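Local atomic coordinates of serine acetyltransferase (Entamoeba histolytica, PDB entry 3Q1X), a protein that probably catalyses the transfer of an acetyl group to L-serine, the reaction that feeds serine into cysteine biosynthesis. Residues F23-K26 / R27-H31; V69-I72 / K73-T77; L93-L96 / P97-K100. One frame throughout, in Å; residues are numbered along the deposited sequence.

Contact 1: F23-K26 / R27-H31; sequences FHSK and RDYPH
S25 reaches across the bend to R27 and Y29, and its hydroxyl is the polar centre of the tightly packed side of this contact. R27 N donates to S25 OG over 3.1 Å in a fairly straight bond (160°), while Y29 OH lies 2.8 Å from S25 OG in a second hydrogen bond in which either hydroxyl could be the donor. With OG swung opposite the backbone N of S25 (chi1 -171°), the oxygen faces both partners. S25 CB sits in the plane of the Y29 ring at its hydroxyl-bearing edge, and R27 CB rests over one face of that ring, 3.6 Å above the plane and offset toward the rim. The bond from R27 N back to S25 OG closes an ST turn at the bend of the loop between helices 2-18 and 36-45. Y79 of the second subunit meets the Y29 ring edge-to-face, and the extended R27 chain leads away to hand NH1 to the backbone oxygens of A78 and N80 of that subunit. The other side is loose: K26 extends its chain away from the bend and is exposed, and D28, also exposed, turns OD1 to H53 N.

Contact 2: V69-I72 / K73-T77; sequences VDYI and KDSVT
The carbonyls of V69, D70, Y71 and I72 accept the amides of K73, D74, S75 and V76, the regular i to i+4 ladder of an alpha-helix, with N-H...O angles of 156° to 168°. On the outer side K73 runs alongside D70; it bends near its end and brings NZ to 3.3 Å from D70 OD1, a salt bridge whose hydrogen bond is weak. K73 probably offsets the charge of D70, and the D74 carboxylate stands farther off, its OD1 6.3 Å from D70 OD1. Helix 59-79 packs here between neighbours, V69 and V76 against helix 82-113 and I72, S75 and V76 against Y150 of helix 150-162. The buried side is largely apolar: I72 CG2 touches V76 CG2 at 3.9 Å, the two branches meeting at an angle. Y71, its CG opposite the backbone N (chi1 -177°), turns one ring face to S75, whose OG is 3.9 Å from Y71 CE2. A water donating to Y71 O sits over the centre of the ring, 3.7 Å above its plane. Farther on, K73 O is gripped from opposite faces of its plane by T77 N and by T77 OG1, the latter at 2.9 Å.

Contact 3: L93-L96 / P97-K100; sequences LEKL and PSIK
The carbonyl of K95 is the flat group on which S98 and I99 converge. I99 N comes almost straight down its C=O direction, 2.9 Å from K95 O with an N-H...O angle of 171°, whereas S98 OG arrives well off that direction, at a C=O...OG angle of 123° and tilted somewhat from the carbonyl plane. This hydroxyl donates to K95 O over 2.9 Å, which gives one carbonyl two donors. S98 can reach back because its OG stands between its own backbone N and carbonyl carbon (chi1 65°), the crowded position. The CG1 and CD1 atoms of I99 also curl past the same oxygen, and I99 CD1 ends 3.9 Å from K95 CB. The ring of P97 sits against the preceding turn: its CD packs 3.6 Å from L96 CB and is likewise close to the carbonyl oxygens of L93 and E94. P97 N has no hydrogen to give to L93 O, and that oxygen accepts instead from L96 N at 3.2 Å. S98 N does not make the i to i-4 bond to E94 O; a water bridges the gap, accepting from S98 N and donating to E94 O at 2.8 Å. The ladder resumes with I99 and with K100 N to L96 O. L96 and I99 face inward onto I138 of helix 128-144 and F45 of helix 36-45, while K100 sends NZ to a salt bridge with D19. The missing proline N-H and the break in the ladder are characteristic of a proline kink, here within the long helix 82-113.

In the fold
All three contacts lie in the helical part of the chain, which precedes the parallel strands of the left-handed beta-helix. Contacts 2 and 3 sit on successive helices, 59-79 and 82-113, with centres about 17 Å apart, and they touch where V69 CG2 packs 3.7 Å from L93 CD2. Contact 1 stands apart on the surface loop: its nearest atoms are about 6 Å from contact 3 and about 15 Å from contact 2. Contacts 1 and 2 both lie at subunit interfaces: R27 and Y29 meet the second subunit, and S75 packs on P30 of the third. The serine pocket is formed by A206, H208, R222 and H223, none of them in the three contacts.

Contact 1: F23-K26 / R27-H31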
ATOM      1  N   PHE A  23      28.415  -2.260   5.979  1.00 22.56           N
ATOM      2  CA  PHE A  23      27.358  -3.119   6.505  1.00 22.38           C
ATOM      3  C   PHE A  23      27.310  -3.040   8.033  1.00 22.62           C
ATOM      4  O   PHE A  23      26.604  -3.807   8.684  1.00 23.20           O
ATOM      5  CB  PHE A  23      27.559  -4.564   6.031  1.00 21.69           C
ATOM      6  CG  PHE A  23      27.545  -4.715   4.537  1.00 21.23           C
ATOM      7  CD1 PHE A  23      26.335  -4.847   3.848  1.00 19.96           C
ATOM      8  CD2 PHE A  23      28.737  -4.725   3.808  1.00 21.03           C
ATOM      9  CE1 PHE A  23      26.314  -4.987   2.465  1.00 21.62           C
ATOM     10  CE2 PHE A  23      28.719  -4.860   2.420  1.00 20.67           C
ATOM     11  CZ  PHE A  23      27.509  -4.991   1.747  1.00 21.54           C
ATOM     12  N   HIS A  24      28.057  -2.092   8.589  1.00 23.12           N
ATOM     13  CA  HIS A  24      28.118  -1.907  10.030  1.00 22.93           C
ATOM     14  C   HIS A  24      27.759  -0.473  10.429  1.00 23.39           C
ATOM     15  O   HIS A  24      27.823   0.452   9.614  1.00 23.61           O
ATOM     16  CB  HIS A  24      29.521  -2.245  10.556  1.00 23.35           C
ATOM     17  CG  HIS A  24      29.821  -3.713  10.618  1.00 23.85           C
ATOM     18  ND1 HIS A  24      29.048  -4.607  11.329  1.00 25.45           N
ATOM     19  CD2 HIS A  24      30.839  -4.434  10.089  1.00 24.65           C
ATOM     20  CE1 HIS A  24      29.569  -5.817  11.223  1.00 25.76           C
ATOM     21  NE2 HIS A  24      30.651  -5.741  10.471  1.00 25.04           N
ATOM     22  N   SER A  25      27.386  -0.310  11.695  1.00 23.89           N
ATOM     23  CA  SER A  25      27.163   1.005  12.286  1.00 24.10           C
ATOM     24  C   SER A  25      27.325   0.965  13.803  1.00 24.49           C
ATOM     25  O   SER A  25      26.962  -0.025  14.446  1.00 24.86           O
ATOM     26  CB  SER A  25      25.764   1.516  11.948  1.00 23.73           C
ATOM     27  OG  SER A  25      25.618   2.868  12.337  1.00 24.08           O
ATOM     28  N   LYS A  26      27.859   2.053  14.360  1.00 24.51           N
ATOM     29  CA  LYS A  26      27.923   2.247  15.816  1.00 25.06           C
ATOM     30  C   LYS A  26      26.702   3.012  16.332  1.00 25.33           C
ATOM     31  O   LYS A  26      26.556   3.225  17.543  1.00 25.47           O
ATOM     32  CB  LYS A  26      29.183   3.031  16.202  1.00 25.07           C
ATOM     33  CG  LYS A  26      30.501   2.393  15.800  1.00 26.72           C
ATOM     34  CD  LYS A  26      31.646   3.353  16.070  1.00 29.62           C
ATOM     35  CE  LYS A  26      32.987   2.779  15.653  1.00 30.84           C
ATOM     36  NZ  LYS A  26      34.104   3.538  16.283  1.00 33.58           N
ATOM     37  N   ARG A  27      25.841   3.445  15.414  1.00 24.99           N
ATOM     38  CA  ARG A  27      24.674   4.240  15.777  1.00 25.40           C
ATOM     39  C   ARG A  27      23.596   3.370  16.399  1.00 25.38           C
ATOM     40  O   ARG A  27      23.456   2.200  16.047  1.00 25.68           O
ATOM     41  CB  ARG A  27      24.110   4.951  14.545  1.00 25.27           C
ATOM     42  CG  ARG A  27      25.040   6.009  13.993  1.00 25.57           C
ATOM     43  CD  ARG A  27      24.505   6.620  12.710  1.00 24.52           C
ATOM     44  NE  ARG A  27      25.357   7.711  12.242  1.00 24.30           N
ATOM     45  CZ  ARG A  27      25.406   8.929  12.785  1.00 23.77           C
ATOM     46  NH1 ARG A  27      24.657   9.234  13.842  1.00 22.59           N
ATOM     47  NH2 ARG A  27      26.224   9.840  12.275  1.00 25.86           N
ATOM     48  N   ASP A  28      22.852   3.945  17.335  1.00 25.61           N
ATOM     49  CA  ASP A  28      21.665   3.301  17.868  1.00 25.99           C
ATOM     50  C   ASP A  28      20.435   3.951  17.243  1.00 25.57           C
ATOM     51  O   ASP A  28      20.039   5.071  17.589  1.00 25.67           O
ATOM     52  CB  ASP A  28      21.632   3.350  19.397  1.00 26.46           C
ATOM     53  CG  ASP A  28      22.556   2.309  20.045  1.00 27.57           C
ATOM     54  OD1 ASP A  28      23.203   1.507  19.328  1.00 28.91           O
ATOM     55  OD2 ASP A  28      22.628   2.295  21.290  1.00 29.62           O
ATOM     56  N   TYR A  29      19.858   3.227  16.297  1.00 25.16           N
ATOM     57  CA  TYR A  29      18.768   3.723  15.472  1.00 24.59           C
ATOM     58  C   TYR A  29      17.424   3.667  16.200  1.00 24.72           C
ATOM     59  O   TYR A  29      17.254   2.853  17.122  1.00 24.18           O
ATOM     60  CB  TYR A  29      18.722   2.927  14.163  1.00 24.50           C
ATOM     61  CG  TYR A  29      19.954   3.115  13.304  1.00 23.09           C
ATOM     62  CD1 TYR A  29      20.029   4.158  12.389  1.00 22.39           C
ATOM     63  CD2 TYR A  29      21.042   2.248  13.406  1.00 22.50           C
ATOM     64  CE1 TYR A  29      21.151   4.344  11.602  1.00 22.27           C
ATOM     65  CE2 TYR A  29      22.175   2.421  12.614  1.00 22.31           C
ATOM     66  CZ  TYR A  29      22.222   3.467  11.714  1.00 22.56           C
ATOM     67  OH  TYR A  29      23.334   3.650  10.929  1.00 23.11           O
ATOM     68  N   PRO A  30      16.466   4.537  15.802  1.00 24.78           N
ATOM     69  CA  PRO A  30      15.133   4.550  16.411  1.00 25.26           C
ATOM     70  C   PRO A  30      14.451   3.189  16.300  1.00 25.77           C
ATOM     71  O   PRO A  30      14.478   2.567  15.233  1.00 25.36           O
ATOM     72  CB  PRO A  30      14.373   5.589  15.576  1.00 25.32           C
ATOM     73  CG  PRO A  30      15.441   6.477  15.020  1.00 25.23           C
ATOM     74  CD  PRO A  30      16.585   5.548  14.731  1.00 24.63           C
ATOM     75  N   HIS A  31      13.851   2.740  17.401  1.00 26.08           N
ATOM     76  CA  HIS A  31      13.203   1.433  17.442  1.00 27.06           C
ATOM     77  C   HIS A  31      11.899   1.446  16.656  1.00 26.89           C
ATOM     78  O   HIS A  31      11.042   2.315  16.850  1.00 27.03           O
ATOM     79  CB  HIS A  31      12.964   0.973  18.885  1.00 27.27           C
ATOM     80  CG  HIS A  31      12.293  -0.365  18.989  1.00 29.06           C
ATOM     81  ND1 HIS A  31      10.938  -0.503  19.204  1.00 30.60           N
ATOM     82  CD2 HIS A  31      12.791  -1.621  18.899  1.00 30.15           C
ATOM     83  CE1 HIS A  31      10.630  -1.789  19.244  1.00 31.04           C
ATOM     84  NE2 HIS A  31      11.737  -2.488  19.063  1.00 30.86           N
TER

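Contact 2: V69-I72 / K73-T77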
ATOM      1  N   VAL A  69      12.390 -18.948  14.293  1.00 23.34           N
ATOM      2  CA  VAL A  69      12.193 -20.369  14.023  1.00 23.92           C
ATOM      3  C   VAL A  69      10.919 -20.887  14.695  1.00 23.69           C
ATOM      4  O   VAL A  69      10.115 -21.578  14.071  1.00 24.02           O
ATOM      5  CB  VAL A  69      13.445 -21.203  14.449  1.00 23.75           C
ATOM      6  CG1 VAL A  69      13.073 -22.649  14.771  1.00 24.83           C
ATOM      7  CG2 VAL A  69      14.501 -21.144  13.361  1.00 25.54           C
ATOM      8  N   ASP A  70      10.727 -20.538  15.962  1.00 23.84           N
ATOM      9  CA  ASP A  70       9.543 -21.000  16.684  1.00 23.98           C
ATOM     10  C   ASP A  70       8.256 -20.470  16.046  1.00 23.15           C
ATOM     11  O   ASP A  70       7.272 -21.204  15.936  1.00 22.53           O
ATOM     12  CB  ASP A  70       9.624 -20.639  18.168  1.00 24.72           C
ATOM     13  CG  ASP A  70      10.625 -21.505  18.934  1.00 26.51           C
ATOM     14  OD1 ASP A  70      10.942 -22.634  18.493  1.00 30.24           O
ATOM     15  OD2 ASP A  70      11.090 -21.058  20.004  1.00 29.56           O
ATOM     16  N   TYR A  71       8.290 -19.215  15.592  1.00 22.47           N
ATOM     17  CA  TYR A  71       7.127 -18.572  14.976  1.00 22.19           C
ATOM     18  C   TYR A  71       6.768 -19.206  13.629  1.00 21.90           C
ATOM     19  O   TYR A  71       5.597 -19.539  13.391  1.00 21.40           O
ATOM     20  CB  TYR A  71       7.357 -17.062  14.833  1.00 22.48           C
ATOM     21  CG  TYR A  71       6.178 -16.293  14.265  1.00 23.05           C
ATOM     22  CD1 TYR A  71       5.255 -15.667  15.103  1.00 24.75           C
ATOM     23  CD2 TYR A  71       5.995 -16.185  12.887  1.00 24.40           C
ATOM     24  CE1 TYR A  71       4.167 -14.952  14.576  1.00 25.98           C
ATOM     25  CE2 TYR A  71       4.914 -15.480  12.352  1.00 26.66           C
ATOM     26  CZ  TYR A  71       4.006 -14.869  13.199  1.00 27.05           C
ATOM     27  OH  TYR A  71       2.942 -14.173  12.661  1.00 28.03           O
ATOM     28  N   ILE A  72       7.772 -19.396  12.766  1.00 21.48           N
ATOM     29  CA  ILE A  72       7.557 -19.989  11.439  1.00 21.18           C
ATOM     30  C   ILE A  72       7.128 -21.450  11.570  1.00 21.27           C
ATOM     31  O   ILE A  72       6.215 -21.906  10.873  1.00 20.82           O
ATOM     32  CB  ILE A  72       8.819 -19.877  10.514  1.00 21.30           C
ATOM     33  CG1 ILE A  72       9.118 -18.412  10.174  1.00 21.07           C
ATOM     34  CG2 ILE A  72       8.646 -20.707   9.226  1.00 20.59           C
ATOM     35  CD1 ILE A  72      10.402 -18.187   9.353  1.00 21.78           C
ATOM     36  N   LYS A  73       7.795 -22.187  12.458  1.00 21.23           N
ATOM     37  CA  LYS A  73       7.410 -23.571  12.719  1.00 22.00           C
ATOM     38  C   LYS A  73       5.939 -23.648  13.120  1.00 21.94           C
ATOM     39  O   LYS A  73       5.187 -24.459  12.577  1.00 21.61           O
ATOM     40  CB  LYS A  73       8.285 -24.209  13.795  1.00 22.19           C
ATOM     41  CG  LYS A  73       8.135 -25.731  13.882  1.00 23.97           C
ATOM     42  CD  LYS A  73       8.991 -26.299  15.010  1.00 27.20           C
ATOM     43  CE  LYS A  73       8.415 -25.930  16.373  1.00 28.05           C
ATOM     44  NZ  LYS A  73       9.468 -25.385  17.281  1.00 29.76           N
ATOM     45  N   ASP A  74       5.527 -22.785  14.048  1.00 21.91           N
ATOM     46  CA  ASP A  74       4.131 -22.771  14.516  1.00 22.51           C
ATOM     47  C   ASP A  74       3.129 -22.503  13.393  1.00 21.71           C
ATOM     48  O   ASP A  74       2.116 -23.202  13.275  1.00 20.90           O
ATOM     49  CB  ASP A  74       3.957 -21.794  15.687  1.00 23.21           C
ATOM     50  CG  ASP A  74       4.518 -22.351  16.998  1.00 26.75           C
ATOM     51  OD1 ASP A  74       4.906 -23.538  17.027  1.00 30.93           O
ATOM     52  OD2 ASP A  74       4.575 -21.608  18.002  1.00 31.23           O
ATOM     53  N   SER A  75       3.448 -21.529  12.545  1.00 21.01           N
ATOM     54  CA  SER A  75       2.602 -21.172  11.412  1.00 20.71           C
ATOM     55  C   SER A  75       2.587 -22.241  10.314  1.00 20.10           C
ATOM     56  O   SER A  75       1.530 -22.559   9.769  1.00 19.67           O
ATOM     57  CB  SER A  75       3.043 -19.827  10.841  1.00 20.82           C
ATOM     58  OG  SER A  75       2.867 -18.797  11.802  1.00 22.17           O
ATOM     59  N   VAL A  76       3.744 -22.818  10.004  1.00 19.49           N
ATOM     60  CA  VAL A  76       3.778 -23.900   9.017  1.00 19.05           C
ATOM     61  C   VAL A  76       2.986 -25.107   9.522  1.00 18.99           C
ATOM     62  O   VAL A  76       2.262 -25.723   8.758  1.00 18.71           O
ATOM     63  CB  VAL A  76       5.219 -24.306   8.596  1.00 18.99           C
ATOM     64  CG1 VAL A  76       5.189 -25.523   7.676  1.00 18.33           C
ATOM     65  CG2 VAL A  76       5.905 -23.158   7.887  1.00 19.70           C
ATOM     66  N   THR A  77       3.119 -25.427  10.812  1.00 19.35           N
ATOM     67  CA  THR A  77       2.372 -26.542  11.410  1.00 19.94           C
ATOM     68  C   THR A  77       0.848 -26.334  11.297  1.00 20.13           C
ATOM     69  O   THR A  77       0.100 -27.268  10.964  1.00 21.07           O
ATOM     70  CB  THR A  77       2.767 -26.743  12.887  1.00 19.81           C
ATOM     71  OG1 THR A  77       4.161 -27.099  12.968  1.00 18.72           O
ATOM     72  CG2 THR A  77       1.924 -27.840  13.531  1.00 20.44           C
TER
HETATM   73  O   HOH W   1       2.980 -18.572  14.225  1.00 29.03           O

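Contact 3: L93-L96 / P97-K100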
ATOM      1  N   LEU A  93      16.829 -22.600   7.906  1.00 19.56           N
ATOM      2  CA  LEU A  93      18.059 -22.472   8.684  1.00 20.17           C
ATOM      3  C   LEU A  93      19.301 -22.773   7.839  1.00 19.94           C
ATOM      4  O   LEU A  93      20.249 -21.971   7.818  1.00 19.66           O
ATOM      5  CB  LEU A  93      18.003 -23.349   9.945  1.00 20.40           C
ATOM      6  CG  LEU A  93      17.167 -22.806  11.111  1.00 20.52           C
ATOM      7  CD1 LEU A  93      16.839 -23.913  12.101  1.00 20.50           C
ATOM      8  CD2 LEU A  93      17.863 -21.632  11.810  1.00 22.26           C
ATOM      9  N   GLU A  94      19.270 -23.899   7.126  1.00 20.07           N
ATOM     10  CA  GLU A  94      20.335 -24.293   6.195  1.00 20.55           C
ATOM     11  C   GLU A  94      20.747 -23.181   5.230  1.00 20.48           C
ATOM     12  O   GLU A  94      21.940 -22.946   5.030  1.00 20.77           O
ATOM     13  CB  GLU A  94      19.903 -25.520   5.398  1.00 20.83           C
ATOM     14  CG  GLU A  94      21.017 -26.143   4.567  1.00 23.07           C
ATOM     15  CD  GLU A  94      20.517 -27.206   3.600  1.00 25.78           C
ATOM     16  OE1 GLU A  94      19.369 -27.690   3.751  1.00 28.47           O
ATOM     17  OE2 GLU A  94      21.279 -27.566   2.678  1.00 28.02           O
ATOM     18  N   LYS A  95      19.753 -22.499   4.656  1.00 20.17           N
ATOM     19  CA  LYS A  95      19.982 -21.472   3.637  1.00 20.23           C
ATOM     20  C   LYS A  95      20.305 -20.077   4.174  1.00 19.47           C
ATOM     21  O   LYS A  95      20.648 -19.195   3.394  1.00 19.55           O
ATOM     22  CB  LYS A  95      18.758 -21.369   2.711  1.00 20.49           C
ATOM     23  CG  LYS A  95      18.541 -22.566   1.801  1.00 22.40           C
ATOM     24  CD  LYS A  95      19.372 -22.480   0.526  1.00 26.31           C
ATOM     25  CE  LYS A  95      19.255 -23.772  -0.256  1.00 28.06           C
ATOM     26  NZ  LYS A  95      20.024 -24.882   0.383  1.00 29.10           N
ATOM     27  N   LEU A  96      20.195 -19.850   5.484  1.00 19.02           N
ATOM     28  CA  LEU A  96      20.343 -18.470   6.000  1.00 18.77           C
ATOM     29  C   LEU A  96      21.700 -17.809   5.711  1.00 18.57           C
ATOM     30  O   LEU A  96      21.738 -16.610   5.380  1.00 18.29           O
ATOM     31  CB  LEU A  96      19.967 -18.363   7.490  1.00 18.52           C
ATOM     32  CG  LEU A  96      18.480 -18.571   7.777  1.00 18.47           C
ATOM     33  CD1 LEU A  96      18.221 -18.546   9.281  1.00 18.84           C
ATOM     34  CD2 LEU A  96      17.618 -17.524   7.077  1.00 19.53           C
ATOM     35  N   PRO A  97      22.807 -18.564   5.818  1.00 18.60           N
ATOM     36  CA  PRO A  97      24.084 -17.944   5.422  1.00 18.73           C
ATOM     37  C   PRO A  97      24.133 -17.523   3.946  1.00 18.58           C
ATOM     38  O   PRO A  97      24.589 -16.412   3.653  1.00 18.65           O
ATOM     39  CB  PRO A  97      25.120 -19.036   5.723  1.00 19.07           C
ATOM     40  CG  PRO A  97      24.498 -19.825   6.819  1.00 19.04           C
ATOM     41  CD  PRO A  97      23.025 -19.864   6.485  1.00 18.37           C
ATOM     42  N   SER A  98      23.645 -18.371   3.039  1.00 18.33           N
ATOM     43  CA  SER A  98      23.673 -18.027   1.612  1.00 19.10           C
ATOM     44  C   SER A  98      22.745 -16.849   1.298  1.00 18.49           C
ATOM     45  O   SER A  98      23.085 -15.983   0.496  1.00 18.60           O
ATOM     46  CB  SER A  98      23.366 -19.234   0.712  1.00 19.06           C
ATOM     47  OG  SER A  98      22.056 -19.727   0.882  1.00 22.15           O
ATOM     48  N   ILE A  99      21.581 -16.821   1.941  1.00 18.27           N
ATOM     49  CA  ILE A  99      20.669 -15.683   1.831  1.00 17.26           C
ATOM     50  C   ILE A  99      21.333 -14.387   2.311  1.00 17.42           C
ATOM     51  O   ILE A  99      21.215 -13.349   1.659  1.00 16.56           O
ATOM     52  CB  ILE A  99      19.332 -15.960   2.566  1.00 17.35           C
ATOM     53  CG1 ILE A  99      18.619 -17.139   1.891  1.00 17.94           C
ATOM     54  CG2 ILE A  99      18.467 -14.696   2.604  1.00 17.62           C
ATOM     55  CD1 ILE A  99      17.456 -17.712   2.668  1.00 19.61           C
ATOM     56  N   LYS A 100      22.038 -14.453   3.443  1.00 17.14           N
ATOM     57  CA  LYS A 100      22.773 -13.293   3.966  1.00 17.38           C
ATOM     58  C   LYS A 100      23.736 -12.730   2.908  1.00 17.91           C
ATOM     59  O   LYS A 100      23.767 -11.525   2.665  1.00 17.05           O
ATOM     60  CB  LYS A 100      23.536 -13.664   5.247  1.00 17.43           C
ATOM     61  CG  LYS A 100      24.520 -12.598   5.742  1.00 17.68           C
ATOM     62  CD  LYS A 100      23.798 -11.333   6.211  1.00 17.92           C
ATOM     63  CE  LYS A 100      24.771 -10.173   6.370  1.00 16.65           C
ATOM     64  NZ  LYS A 100      26.006 -10.564   7.103  1.00 19.52           N
TER
HETATM   65  O   HOH W   2      23.444 -21.286   3.286  1.00 20.13           O